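Protein ACDH-11, isoform b (Caenorhabditis elegans, PDB 4Y9J) belongs to the acyl-CoA dehydrogenase family of flavoproteins, binds flavin-adenine dinucleotide and carries an additional helical C-terminal region. Local coordinates at residues Leu372-Arg377 and Gly471-Gln476; Leu457-Phe460 and Asn465-Leu468; Glu496-Gln501 and Ala532-Gly537; Leu506-Asp511 and Leu570-Phe575. All blocks are in the same frame, centred on the assembly; numbering follows the deposited sequence.

Contact 1 (Leu372-Arg377 and Gly471-Gln476); sequences LFEAAR and GKRVEQ
Glu374 and Arg473 both start with CG anti to the backbone N (chi1 170° and -177°) and then bend at chi2, which brings a carboxylate and a guanidinium together from opposite directions between helix 352-383 and helix 466-478. The backbones stay well apart, 11.0 Å between Glu374 CA and Arg473 CA, and the long side chains span that distance. Arg473 grips the carboxylate side-on in a salt bridge: its NE donates to Glu374 OE2 at 2.7 Å and its NH2 to Glu374 OE1 at 3.0 Å. Both bonds arrive on the syn side, and the two planes are 17° apart. One turn on from Glu374, Arg377 bends at chi3 and makes a second side-on pair, Arg377 NE to Glu374 OE1 (3.0 Å) and Arg377 NH2 to Glu374 OE2 (3.1 Å), from the opposite face of the carboxylate. Gln476 OE1 accepts from Arg473 NH1 at 3.1 Å, while Tyr535 of helix 524-545 bonds to Glu374 OE2. Arg377 NH2 sits over a face of the Arg473 guanidinium, 3.0 Å from Arg473 NH2, a proximity that the shared anion would offset. This salt-bridge network ties the acyl-CoA dehydrogenase C-terminal domain to the first helix of the ACDH-11-type C-terminal region; four sound arginine bonds on a buried carboxylate are consistent with Glu374 remaining ionised and its rotation being fixed.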
# COMPACT_ATOMS: atom_id res chain seq x y z
N LEU B 372 -25.30 32.95 2.29
CA LEU B 372 -25.67 31.64 2.80
C LEU B 372 -26.76 31.72 3.84
O LEU B 372 -27.71 30.91 3.82
CB LEU B 372 -24.48 30.98 3.45
CG LEU B 372 -24.76 29.70 4.24
CD1 LEU B 372 -25.33 28.59 3.37
CD2 LEU B 372 -23.48 29.25 4.94
N PHE B 373 -26.62 32.66 4.77
CA PHE B 373 -27.63 32.80 5.83
C PHE B 373 -28.94 33.43 5.33
O PHE B 373 -29.98 33.09 5.82
CB PHE B 373 -27.03 33.46 7.09
CG PHE B 373 -26.31 32.47 7.91
CD1 PHE B 373 -27.03 31.60 8.73
CD2 PHE B 373 -24.95 32.29 7.78
CE1 PHE B 373 -26.39 30.57 9.42
CE2 PHE B 373 -24.30 31.25 8.47
CZ PHE B 373 -25.03 30.40 9.29
N GLU B 374 -28.87 34.27 4.29
CA GLU B 374 -30.09 34.73 3.61
C GLU B 374 -30.79 33.54 2.94
O GLU B 374 -32.00 33.42 3.00
CB GLU B 374 -29.73 35.78 2.55
CG GLU B 374 -30.88 36.17 1.60
CD GLU B 374 -31.87 37.13 2.21
OE1 GLU B 374 -31.80 37.36 3.43
OE2 GLU B 374 -32.74 37.63 1.47
N ALA B 375 -30.03 32.62 2.34
CA ALA B 375 -30.66 31.36 1.82
C ALA B 375 -31.33 30.50 2.95
O ALA B 375 -32.42 29.99 2.77
CB ALA B 375 -29.64 30.58 1.01
N ALA B 376 -30.66 30.33 4.08
CA ALA B 376 -31.17 29.59 5.24
C ALA B 376 -32.45 30.24 5.77
O ALA B 376 -33.41 29.55 6.05
CB ALA B 376 -30.14 29.57 6.35
N ARG B 377 -32.41 31.56 5.91
CA ARG B 377 -33.61 32.38 6.29
C ARG B 377 -34.75 32.14 5.35
O ARG B 377 -35.87 31.83 5.80
CB ARG B 377 -33.27 33.86 6.30
CG ARG B 377 -34.33 34.77 6.82
CD ARG B 377 -33.98 36.25 6.71
NE ARG B 377 -34.04 36.73 5.33
CZ ARG B 377 -35.11 37.21 4.74
NH1 ARG B 377 -36.25 37.29 5.41
NH2 ARG B 377 -35.07 37.60 3.48
N GLY B 471 -34.97 43.15 -7.52
CA GLY B 471 -34.84 44.59 -7.30
C GLY B 471 -35.53 45.04 -5.98
O GLY B 471 -35.00 45.88 -5.18
N LYS B 472 -36.72 44.48 -5.74
CA LYS B 472 -37.45 44.73 -4.48
C LYS B 472 -36.69 44.28 -3.24
O LYS B 472 -36.57 45.06 -2.28
CB LYS B 472 -38.79 44.04 -4.48
CG LYS B 472 -39.75 44.70 -5.42
CD LYS B 472 -41.09 44.03 -5.42
CE LYS B 472 -41.97 44.85 -6.34
NZ LYS B 472 -43.30 44.19 -6.41
N ARG B 473 -36.15 43.05 -3.26
CA ARG B 473 -35.31 42.56 -2.15
C ARG B 473 -34.08 43.47 -1.91
O ARG B 473 -33.81 43.92 -0.78
CB ARG B 473 -34.92 41.08 -2.36
CG ARG B 473 -34.11 40.42 -1.24
CD ARG B 473 -34.83 40.47 0.10
NE ARG B 473 -34.04 39.97 1.22
CZ ARG B 473 -33.98 40.55 2.42
NH1 ARG B 473 -34.65 41.65 2.67
NH2 ARG B 473 -33.27 40.03 3.39
N VAL B 474 -33.37 43.79 -3.00
CA VAL B 474 -32.21 44.64 -2.83
C VAL B 474 -32.58 45.97 -2.21
O VAL B 474 -31.93 46.42 -1.29
CB VAL B 474 -31.45 44.88 -4.13
CG1 VAL B 474 -30.34 45.90 -3.91
CG2 VAL B 474 -30.86 43.60 -4.63
N GLU B 475 -33.63 46.60 -2.71
CA GLU B 475 -34.07 47.88 -2.11
C GLU B 475 -34.52 47.78 -0.63
O GLU B 475 -34.26 48.76 0.20
CB GLU B 475 -35.11 48.56 -2.97
CG GLU B 475 -36.36 47.71 -3.19
CD GLU B 475 -37.69 48.38 -2.82
OE1 GLU B 475 -38.02 49.43 -3.41
OE2 GLU B 475 -38.41 47.78 -1.97
N GLN B 476 -35.11 46.62 -0.23
CA GLN B 476 -35.40 46.47 1.20
C GLN B 476 -34.14 46.55 2.04
O GLN B 476 -34.08 47.22 3.10
CB GLN B 476 -36.02 45.11 1.48
CG GLN B 476 -37.36 44.89 0.80
CD GLN B 476 -37.95 43.51 1.05
OE1 GLN B 476 -37.27 42.54 1.31
NE2 GLN B 476 -39.26 43.46 1.00

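Contact 2 (Leu457-Phe460 and Asn465-Leu468); sequences LRVF and NILL. With UCC (S-{(3S,5R,9R)-1-[(2R,3S,4R,5R)-5-(6-amino-9H-purin-9-yl)-4-hydroxy-3-(phosphonooxy)tetrahydrofuran-2-yl]-3,5,9-trihydroxy-8,8-dimethyl-3,5-dioxido-10,14-dioxo-2,4,6-trioxa-11,15-diaza-3lambda~5~,5lambda~5~-diphosphaheptadecan-17-yl} undecanethioate), chain F.
Ile466 lays its two branches against different residues of the preceding helix: CG1 and CD1 go to Val459, CB and CG2 to Phe460. The Val459 and Ile466 side chains cross at about a right angle, with Val459 CG1 3.7 Å from Ile466 CG1, while CD1 of Ile466 rests by the Val459 carbonyl oxygen. Phe460 meets Ile466 at a slant, and its CE1 comes to a tight 3.3 Å from Ile466 CG2. The ring edge itself is turned to the backbone, where Leu467 N lies near the ring plane, and Phe460 CE1 also reaches Leu467 CD1 at 4.1 Å. A short connection joins the consecutive helices 449-461 and 466-478, and this packing closes the corner between them. Asn465 is the N-cap of the second helix: its OD1 accepts from Leu468 N at 3.0 Å in a nearly straight bond (173°), although the donor stands above the carbonyl plane. A water spans the corner, donating to Phe460 O and accepting from Ile466 N. Elsewhere on the first helix, Arg458 has CG anti to the backbone N (chi1 171°) and a bend at chi3, which carry its guanidinium to the ligand UCC. Arg458 NE and NH2 both donate to UCC O12, each at 3.0 Å, with O12 at the guanidinium edge; NH1 and NH2 also share UCC OP3. One guanidinium face of Arg458 packs on UCC C8, 3.7 Å above the plane, and Asp455 forms a salt bridge with Arg458 NH1.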
# COMPACT_ATOMS: atom_id res chain seq x y z
N LEU B 457 -30.76 30.97 -15.34
CA LEU B 457 -31.54 31.37 -16.52
C LEU B 457 -32.90 30.62 -16.60
O LEU B 457 -33.91 31.19 -16.97
CB LEU B 457 -30.73 31.18 -17.80
CG LEU B 457 -29.48 32.06 -17.92
CD1 LEU B 457 -28.98 31.88 -19.34
CD2 LEU B 457 -29.74 33.55 -17.62
N ARG B 458 -32.93 29.33 -16.27
CA ARG B 458 -34.22 28.66 -16.17
C ARG B 458 -35.13 29.39 -15.16
O ARG B 458 -36.37 29.53 -15.39
CB ARG B 458 -34.00 27.20 -15.76
CG ARG B 458 -35.27 26.41 -15.41
CD ARG B 458 -34.88 25.16 -14.62
NE ARG B 458 -34.33 24.14 -15.50
CZ ARG B 458 -33.08 23.67 -15.51
NH1 ARG B 458 -32.14 24.07 -14.63
NH2 ARG B 458 -32.76 22.76 -16.42
N VAL B 459 -34.55 29.87 -14.05
CA VAL B 459 -35.32 30.64 -13.06
C VAL B 459 -36.01 31.85 -13.67
O VAL B 459 -37.21 32.10 -13.43
CB VAL B 459 -34.51 31.00 -11.79
CG1 VAL B 459 -35.41 31.80 -10.83
CG2 VAL B 459 -34.10 29.74 -11.09
N PHE B 460 -35.28 32.60 -14.48
CA PHE B 460 -35.86 33.80 -15.19
C PHE B 460 -36.87 33.48 -16.31
O PHE B 460 -37.79 34.25 -16.59
CB PHE B 460 -34.72 34.64 -15.74
CG PHE B 460 -33.93 35.35 -14.67
CD1 PHE B 460 -34.51 36.32 -13.90
CD2 PHE B 460 -32.62 35.08 -14.45
CE1 PHE B 460 -33.79 37.01 -12.94
CE2 PHE B 460 -31.90 35.78 -13.50
CZ PHE B 460 -32.48 36.71 -12.72
N ASN B 465 -41.94 37.62 -12.40
CA ASN B 465 -40.89 38.60 -12.64
C ASN B 465 -39.80 38.49 -11.57
O ASN B 465 -39.80 39.24 -10.57
CB ASN B 465 -41.46 40.02 -12.70
CG ASN B 465 -40.54 40.94 -13.45
OD1 ASN B 465 -39.31 40.72 -13.51
ND2 ASN B 465 -41.11 41.96 -14.07
N ILE B 466 -38.88 37.55 -11.81
CA ILE B 466 -37.78 37.30 -10.87
C ILE B 466 -36.93 38.55 -10.76
O ILE B 466 -36.52 38.94 -9.68
CB ILE B 466 -36.91 36.04 -11.21
CG1 ILE B 466 -37.58 34.74 -10.75
CG2 ILE B 466 -35.66 36.06 -10.41
CD1 ILE B 466 -38.71 34.32 -11.66
N LEU B 467 -36.68 39.23 -11.87
CA LEU B 467 -35.85 40.43 -11.80
C LEU B 467 -36.46 41.58 -10.97
O LEU B 467 -35.78 42.21 -10.17
CB LEU B 467 -35.54 40.93 -13.20
CG LEU B 467 -34.35 41.88 -13.24
CD1 LEU B 467 -33.12 41.00 -13.17
CD2 LEU B 467 -34.40 42.85 -14.45
N LEU B 468 -37.73 41.87 -11.19
CA LEU B 468 -38.44 42.84 -10.34
C LEU B 468 -38.32 42.51 -8.84
O LEU B 468 -38.00 43.38 -7.96
CB LEU B 468 -39.92 42.86 -10.70
CG LEU B 468 -40.73 43.79 -9.81
CD1 LEU B 468 -40.28 45.24 -10.03
CD2 LEU B 468 -42.25 43.68 -10.04
OA1 UCC F . -23.40 15.21 -7.52
CA1 UCC F . -24.20 14.52 -6.77
CA2 UCC F . -23.98 14.02 -5.34
CA3 UCC F . -22.89 14.61 -4.51
CA4 UCC F . -23.35 14.85 -3.03
CA5 UCC F . -23.44 16.36 -2.75
CA6 UCC F . -22.88 16.70 -1.42
CA7 UCC F . -22.96 18.19 -1.14
CA8 UCC F . -22.52 18.14 0.27
CA9 UCC F . -21.54 19.06 0.76
C10 UCC F . -20.28 18.43 1.16
C11 UCC F . -19.30 19.06 0.19
S UCC F . -25.70 13.95 -7.23
CP1 UCC F . -26.02 14.44 -8.97
CP2 UCC F . -26.06 15.92 -9.22
NP1 UCC F . -26.60 16.25 -10.55
CP3 UCC F . -26.96 17.52 -10.77
OP1 UCC F . -26.76 18.44 -9.98
CP4 UCC F . -27.72 17.80 -12.05
CP5 UCC F . -27.04 18.96 -12.80
NP2 UCC F . -27.96 19.24 -13.89
CP6 UCC F . -29.04 20.02 -13.78
OP2 UCC F . -29.31 20.66 -12.78
CP8 UCC F . -29.85 20.14 -15.05
OP3 UCC F . -30.20 21.55 -15.25
CPB UCC F . -31.21 19.48 -15.05
CP7 UCC F . -32.11 19.61 -13.81
CP9 UCC F . -30.79 17.99 -14.68
CPA UCC F . -31.74 19.10 -16.46
O7 UCC F . -33.01 18.41 -16.33
P2 UCC F . -34.03 18.37 -17.59
O21 UCC F . -35.25 17.54 -17.23
O22 UCC F . -33.16 18.13 -18.83
O6 UCC F . -34.41 19.95 -17.67
P1 UCC F . -35.82 20.64 -17.48
O11 UCC F . -36.86 20.17 -18.48
O12 UCC F . -35.46 22.10 -17.43
O5' UCC F . -36.20 20.11 -15.95
C5' UCC F . -37.38 19.30 -15.73
C4' UCC F . -38.28 19.89 -14.63
C3' UCC F . -38.77 21.29 -14.99
O3' UCC F . -40.03 21.41 -14.38
P3 UCC F . -41.36 21.57 -15.22
O33 UCC F . -42.42 21.54 -14.14
O32 UCC F . -41.46 20.30 -16.03
O31 UCC F . -41.16 22.90 -15.99
C2' UCC F . -37.80 22.26 -14.32
O2' UCC F . -38.38 23.49 -13.88
O4' UCC F . -37.53 20.04 -13.41
C1' UCC F . -37.48 21.42 -13.08
N9 UCC F . -36.22 21.74 -12.40
C4 UCC F . -36.20 22.36 -11.22
N3 UCC F . -37.12 22.77 -10.32
C8 UCC F . -34.97 21.55 -12.87
N7 UCC F . -34.09 22.00 -11.96
C5 UCC F . -34.77 22.50 -10.91
C6 UCC F . -34.44 23.09 -9.59
N6 UCC F . -33.14 23.25 -9.24
N1 UCC F . -35.48 23.52 -8.80
C2 UCC F . -36.77 23.36 -9.17
O HOH W 1 -38.22 36.72 -14.90

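Contact 3 (Glu496-Gln501 and Ala532-Gly537); sequences ESALKQ and ARIYSG
Ala532 O is gripped twice by Ser536, through the regular helical bond from Ser536 N and through the hydroxyl, both 2.9 Å long (Ser536 N and Ser536 OG to Ala532 O). The two donors come from opposite faces of the carbonyl plane, the hydroxyl lying 36° out of it, and the bond keeps that polar side chain folded back on its own helix. The contact with segment 496-501, by contrast, is made by Ile534 without polar bonds. Its CG1 branch is anti to the carbonyl carbon (chi1 -72°) and the chain extends from there (chi2 172°), which carries CD1 to the other helix. The methyl lies on the peptide between Ala498 and Leu499, with Ile534 CD1 at 3.7 Å from both Ala498 C and Leu499 N. Ala498 CB lies beside it, 3.9 Å from Ile534 CD1 and 4.0 Å from Ile534 CG1, whereas Leu499 CB stands at the looser distance of 4.4 Å from Ile534 CD1. The nearest pair of CA atoms is Leu499 CA and Ile534 CA, 6.9 Å apart. All of this is van der Waals contact, and a single isoleucine supplies the second segment's share. The pair joins helix 486-512 to helix 524-545 within the C-terminal helical region. Around it, Phe470 and Val474 of helix 466-478 also pack on Ile534, Leu567 and Ile568 of a loop lie on Ala498, and helices 352-383 and 389-419 border the side of helix 524-545 that carries Tyr535 and Ala532.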
# COMPACT_ATOMS: atom_id res chain seq x y z
N GLU B 496 -26.88 50.02 -6.21
CA GLU B 496 -27.98 50.55 -7.07
C GLU B 496 -27.65 50.68 -8.54
O GLU B 496 -28.47 50.40 -9.46
CB GLU B 496 -28.50 51.88 -6.55
CG GLU B 496 -29.41 51.66 -5.36
CD GLU B 496 -29.78 52.93 -4.65
OE1 GLU B 496 -29.16 54.00 -4.94
OE2 GLU B 496 -30.71 52.85 -3.83
N SER B 497 -26.43 51.15 -8.75
CA SER B 497 -25.88 51.33 -10.11
C SER B 497 -25.72 49.99 -10.83
O SER B 497 -26.08 49.85 -12.00
CB SER B 497 -24.52 51.98 -10.03
OG SER B 497 -24.07 52.27 -11.33
N ALA B 498 -25.20 49.01 -10.11
CA ALA B 498 -24.99 47.69 -10.68
C ALA B 498 -26.33 47.03 -10.95
O ALA B 498 -26.53 46.40 -11.99
CB ALA B 498 -24.13 46.83 -9.78
N LEU B 499 -27.29 47.22 -10.05
CA LEU B 499 -28.59 46.65 -10.25
C LEU B 499 -29.23 47.31 -11.47
O LEU B 499 -29.80 46.64 -12.30
CB LEU B 499 -29.47 46.86 -9.03
CG LEU B 499 -30.91 46.36 -9.23
CD1 LEU B 499 -31.03 44.87 -9.53
CD2 LEU B 499 -31.69 46.68 -7.99
N LYS B 500 -29.10 48.61 -11.59
CA LYS B 500 -29.79 49.34 -12.69
C LYS B 500 -29.22 48.92 -14.05
O LYS B 500 -29.94 48.61 -15.00
CB LYS B 500 -29.67 50.82 -12.52
CG LYS B 500 -30.60 51.44 -13.49
CD LYS B 500 -30.33 52.91 -13.57
CE LYS B 500 -31.34 53.50 -14.52
NZ LYS B 500 -32.25 54.43 -13.81
N GLN B 501 -27.90 48.78 -14.07
CA GLN B 501 -27.22 48.30 -15.27
C GLN B 501 -27.57 46.86 -15.67
O GLN B 501 -27.81 46.62 -16.83
CB GLN B 501 -25.71 48.48 -15.12
CG GLN B 501 -24.89 47.99 -16.33
CD GLN B 501 -25.13 48.75 -17.63
OE1 GLN B 501 -24.29 48.69 -18.52
NE2 GLN B 501 -26.25 49.43 -17.76
N ALA B 532 -24.98 37.42 -7.58
CA ALA B 532 -24.36 37.04 -6.33
C ALA B 532 -23.76 38.25 -5.66
O ALA B 532 -23.96 38.46 -4.50
CB ALA B 532 -23.29 35.98 -6.56
N ARG B 533 -23.03 39.08 -6.41
CA ARG B 533 -22.32 40.19 -5.80
C ARG B 533 -23.25 41.32 -5.35
O ARG B 533 -22.97 41.97 -4.35
CB ARG B 533 -21.29 40.73 -6.76
CG ARG B 533 -20.19 39.70 -7.03
CD ARG B 533 -19.12 40.13 -8.01
NE ARG B 533 -19.64 40.38 -9.37
CZ ARG B 533 -19.17 39.92 -10.55
NH1 ARG B 533 -18.07 39.10 -10.58
NH2 ARG B 533 -19.82 40.33 -11.69
N ILE B 534 -24.27 41.61 -6.14
CA ILE B 534 -25.27 42.61 -5.78
C ILE B 534 -25.96 42.19 -4.48
O ILE B 534 -26.13 43.01 -3.55
CB ILE B 534 -26.31 42.82 -6.93
CG1 ILE B 534 -25.61 43.57 -8.08
CG2 ILE B 534 -27.55 43.62 -6.44
CD1 ILE B 534 -26.42 43.69 -9.35
N TYR B 535 -26.40 40.95 -4.46
CA TYR B 535 -27.17 40.44 -3.32
C TYR B 535 -26.26 40.44 -2.09
O TYR B 535 -26.67 40.92 -1.01
CB TYR B 535 -27.69 39.03 -3.66
CG TYR B 535 -28.98 38.63 -2.99
CD1 TYR B 535 -29.36 39.14 -1.75
CD2 TYR B 535 -29.79 37.64 -3.58
CE1 TYR B 535 -30.59 38.74 -1.15
CE2 TYR B 535 -30.99 37.22 -3.00
CZ TYR B 535 -31.36 37.71 -1.78
OH TYR B 535 -32.51 37.24 -1.23
N SER B 536 -25.02 39.99 -2.26
CA SER B 536 -24.07 39.85 -1.14
C SER B 536 -23.71 41.25 -0.60
O SER B 536 -23.65 41.49 0.63
CB SER B 536 -22.81 39.07 -1.53
OG SER B 536 -23.10 37.71 -1.82
N GLY B 537 -23.51 42.20 -1.51
CA GLY B 537 -23.18 43.54 -1.09
C GLY B 537 -24.25 44.19 -0.25
O GLY B 537 -24.00 44.89 0.76

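Contact 4 (Leu506-Asp511 and Leu570-Phe575); sequences LVKASD and LRWEWF
A cation-pi and CH-pi contact, flanked by apolar packing, fastens the loop before helix 577-587 to the late turns of helix 486-512. Lys508 lies over one face of the Trp572 indole, and its CE is 3.7 Å from the centroid of the five-membered ring, 16° off the normal. Lys508 NZ follows at 4.3 Å from the same centroid and 19° off the normal, still over the face. Bends at chi3 (63°) and chi4 fold the end of the lysine across the indole, while Lys508 CB approaches the six-membered ring at Trp572 CZ3, 3.8 Å away. The far rim of the indole reaches the helix backbone as well: Trp572 CZ3 is 3.9 Å from Ala509 N. Ala509 CB touches both aromatics, 4.2 Å from Trp572 CZ3 and 3.8 Å from Phe575 CE2. Trp572 CZ3 in turn lies over one face of the Phe575 ring, toward its rim. Leu505 and Ser512 of helix 486-512 also touch Trp572, Val523 packs on Phe575 just ahead of helix 524-545, and on the same loop Arg571 bonds to Cys563 O of the second subunit.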
# COMPACT_ATOMS: atom_id res chain seq x y z
N LEU B 506 -30.56 43.07 -19.25
CA LEU B 506 -31.50 41.97 -19.41
C LEU B 506 -32.75 42.38 -20.17
O LEU B 506 -33.31 41.56 -20.90
CB LEU B 506 -31.85 41.36 -18.04
CG LEU B 506 -30.63 40.77 -17.33
CD1 LEU B 506 -31.00 40.26 -15.95
CD2 LEU B 506 -30.10 39.65 -18.18
N VAL B 507 -33.16 43.64 -20.01
CA VAL B 507 -34.26 44.19 -20.82
C VAL B 507 -33.84 44.25 -22.30
O VAL B 507 -34.60 43.90 -23.18
CB VAL B 507 -34.75 45.58 -20.29
CG1 VAL B 507 -35.70 46.25 -21.27
CG2 VAL B 507 -35.46 45.39 -18.94
N LYS B 508 -32.62 44.67 -22.59
CA LYS B 508 -32.18 44.69 -23.99
C LYS B 508 -32.16 43.28 -24.61
O LYS B 508 -32.35 43.14 -25.82
CB LYS B 508 -30.77 45.27 -24.13
CG LYS B 508 -30.61 46.76 -23.88
CD LYS B 508 -29.28 47.27 -24.42
CE LYS B 508 -29.18 47.11 -25.93
NZ LYS B 508 -28.84 48.38 -26.59
N ALA B 509 -31.84 42.26 -23.80
CA ALA B 509 -31.68 40.90 -24.31
C ALA B 509 -33.01 40.23 -24.66
O ALA B 509 -33.13 39.50 -25.64
CB ALA B 509 -30.89 40.06 -23.33
N SER B 510 -34.02 40.47 -23.84
CA SER B 510 -35.38 40.03 -24.17
C SER B 510 -35.88 40.75 -25.44
O SER B 510 -36.44 40.11 -26.32
CB SER B 510 -36.30 40.33 -23.00
OG SER B 510 -35.98 41.64 -22.54
N ASP B 511 -35.64 42.05 -25.55
CA ASP B 511 -36.12 42.80 -26.70
C ASP B 511 -35.57 42.25 -28.02
O ASP B 511 -36.28 42.20 -29.02
CB ASP B 511 -35.77 44.30 -26.59
CG ASP B 511 -36.66 45.07 -25.60
OD1 ASP B 511 -37.67 44.55 -25.10
OD2 ASP B 511 -36.33 46.23 -25.31
N LEU B 570 -20.19 42.77 -17.04
CA LEU B 570 -21.10 42.31 -18.07
C LEU B 570 -21.34 43.45 -19.05
O LEU B 570 -21.72 44.56 -18.64
CB LEU B 570 -22.38 41.84 -17.41
CG LEU B 570 -23.51 41.31 -18.28
CD1 LEU B 570 -23.12 40.05 -19.03
CD2 LEU B 570 -24.76 41.08 -17.42
N ARG B 571 -21.11 43.19 -20.33
CA ARG B 571 -21.28 44.20 -21.33
C ARG B 571 -22.17 43.69 -22.39
O ARG B 571 -22.21 42.52 -22.65
CB ARG B 571 -19.96 44.58 -21.98
CG ARG B 571 -18.83 44.77 -20.99
CD ARG B 571 -17.65 45.54 -21.58
NE ARG B 571 -16.61 45.54 -20.58
CZ ARG B 571 -15.33 45.89 -20.77
NH1 ARG B 571 -14.91 46.27 -21.94
NH2 ARG B 571 -14.48 45.80 -19.75
N TRP B 572 -22.84 44.63 -23.03
CA TRP B 572 -23.82 44.30 -24.03
C TRP B 572 -23.19 43.51 -25.16
O TRP B 572 -23.74 42.52 -25.59
CB TRP B 572 -24.53 45.57 -24.52
CG TRP B 572 -25.43 45.28 -25.62
CD1 TRP B 572 -25.39 45.83 -26.84
CD2 TRP B 572 -26.52 44.34 -25.63
NE1 TRP B 572 -26.37 45.31 -27.63
CE2 TRP B 572 -27.08 44.38 -26.92
CE3 TRP B 572 -27.07 43.49 -24.69
CZ2 TRP B 572 -28.17 43.60 -27.29
CZ3 TRP B 572 -28.17 42.69 -25.06
CH2 TRP B 572 -28.69 42.75 -26.36
N GLU B 573 -22.01 43.92 -25.64
CA GLU B 573 -21.37 43.18 -26.74
C GLU B 573 -21.04 41.73 -26.44
O GLU B 573 -20.92 40.92 -27.37
CB GLU B 573 -20.13 43.92 -27.28
CG GLU B 573 -19.03 44.09 -26.27
CD GLU B 573 -19.17 45.35 -25.46
OE1 GLU B 573 -20.29 45.93 -25.39
OE2 GLU B 573 -18.13 45.74 -24.86
N TRP B 574 -20.96 41.35 -25.16
CA TRP B 574 -20.75 39.95 -24.86
C TRP B 574 -21.94 39.05 -25.20
O TRP B 574 -21.82 37.80 -25.28
CB TRP B 574 -20.27 39.75 -23.41
CG TRP B 574 -19.02 40.56 -23.08
CD1 TRP B 574 -18.20 41.15 -23.97
CD2 TRP B 574 -18.45 40.82 -21.78
NE1 TRP B 574 -17.16 41.79 -23.33
CE2 TRP B 574 -17.27 41.57 -21.99
CE3 TRP B 574 -18.79 40.43 -20.46
CZ2 TRP B 574 -16.47 42.02 -20.94
CZ3 TRP B 574 -17.97 40.88 -19.41
CH2 TRP B 574 -16.83 41.67 -19.67
N PHE B 575 -23.11 39.65 -25.33
CA PHE B 575 -24.32 38.91 -25.69
C PHE B 575 -24.38 38.56 -27.19
O PHE B 575 -25.21 37.73 -27.62
CB PHE B 575 -25.57 39.78 -25.36
CG PHE B 575 -25.90 39.89 -23.88
CD1 PHE B 575 -25.16 40.70 -23.03
CD2 PHE B 575 -27.02 39.25 -23.34
CE1 PHE B 575 -25.50 40.84 -21.69
CE2 PHE B 575 -27.35 39.37 -22.00
CZ PHE B 575 -26.61 40.18 -21.18

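In the fold
Helix 466-478 links contacts 1 and 2, whose centres lie 15 Å apart, and helix 486-512 does the same for contacts 3 and 4, 16 Å apart. Contact 1 touches contact 3 directly, 12 Å between centres: Tyr535 bridges the two, and Gly471 CA packs on Leu499 CD2 at 3.8 Å. Leu467 CD1 and Leu506 CD1, 3.6 Å apart, connect contact 2 with contact 4. Contacts 1 and 4 are the most distant pair, 25 Å between centres. Only contact 2 includes a ligand, through Arg458 and UCC; its corner leads from that pocket into the C-terminal helices.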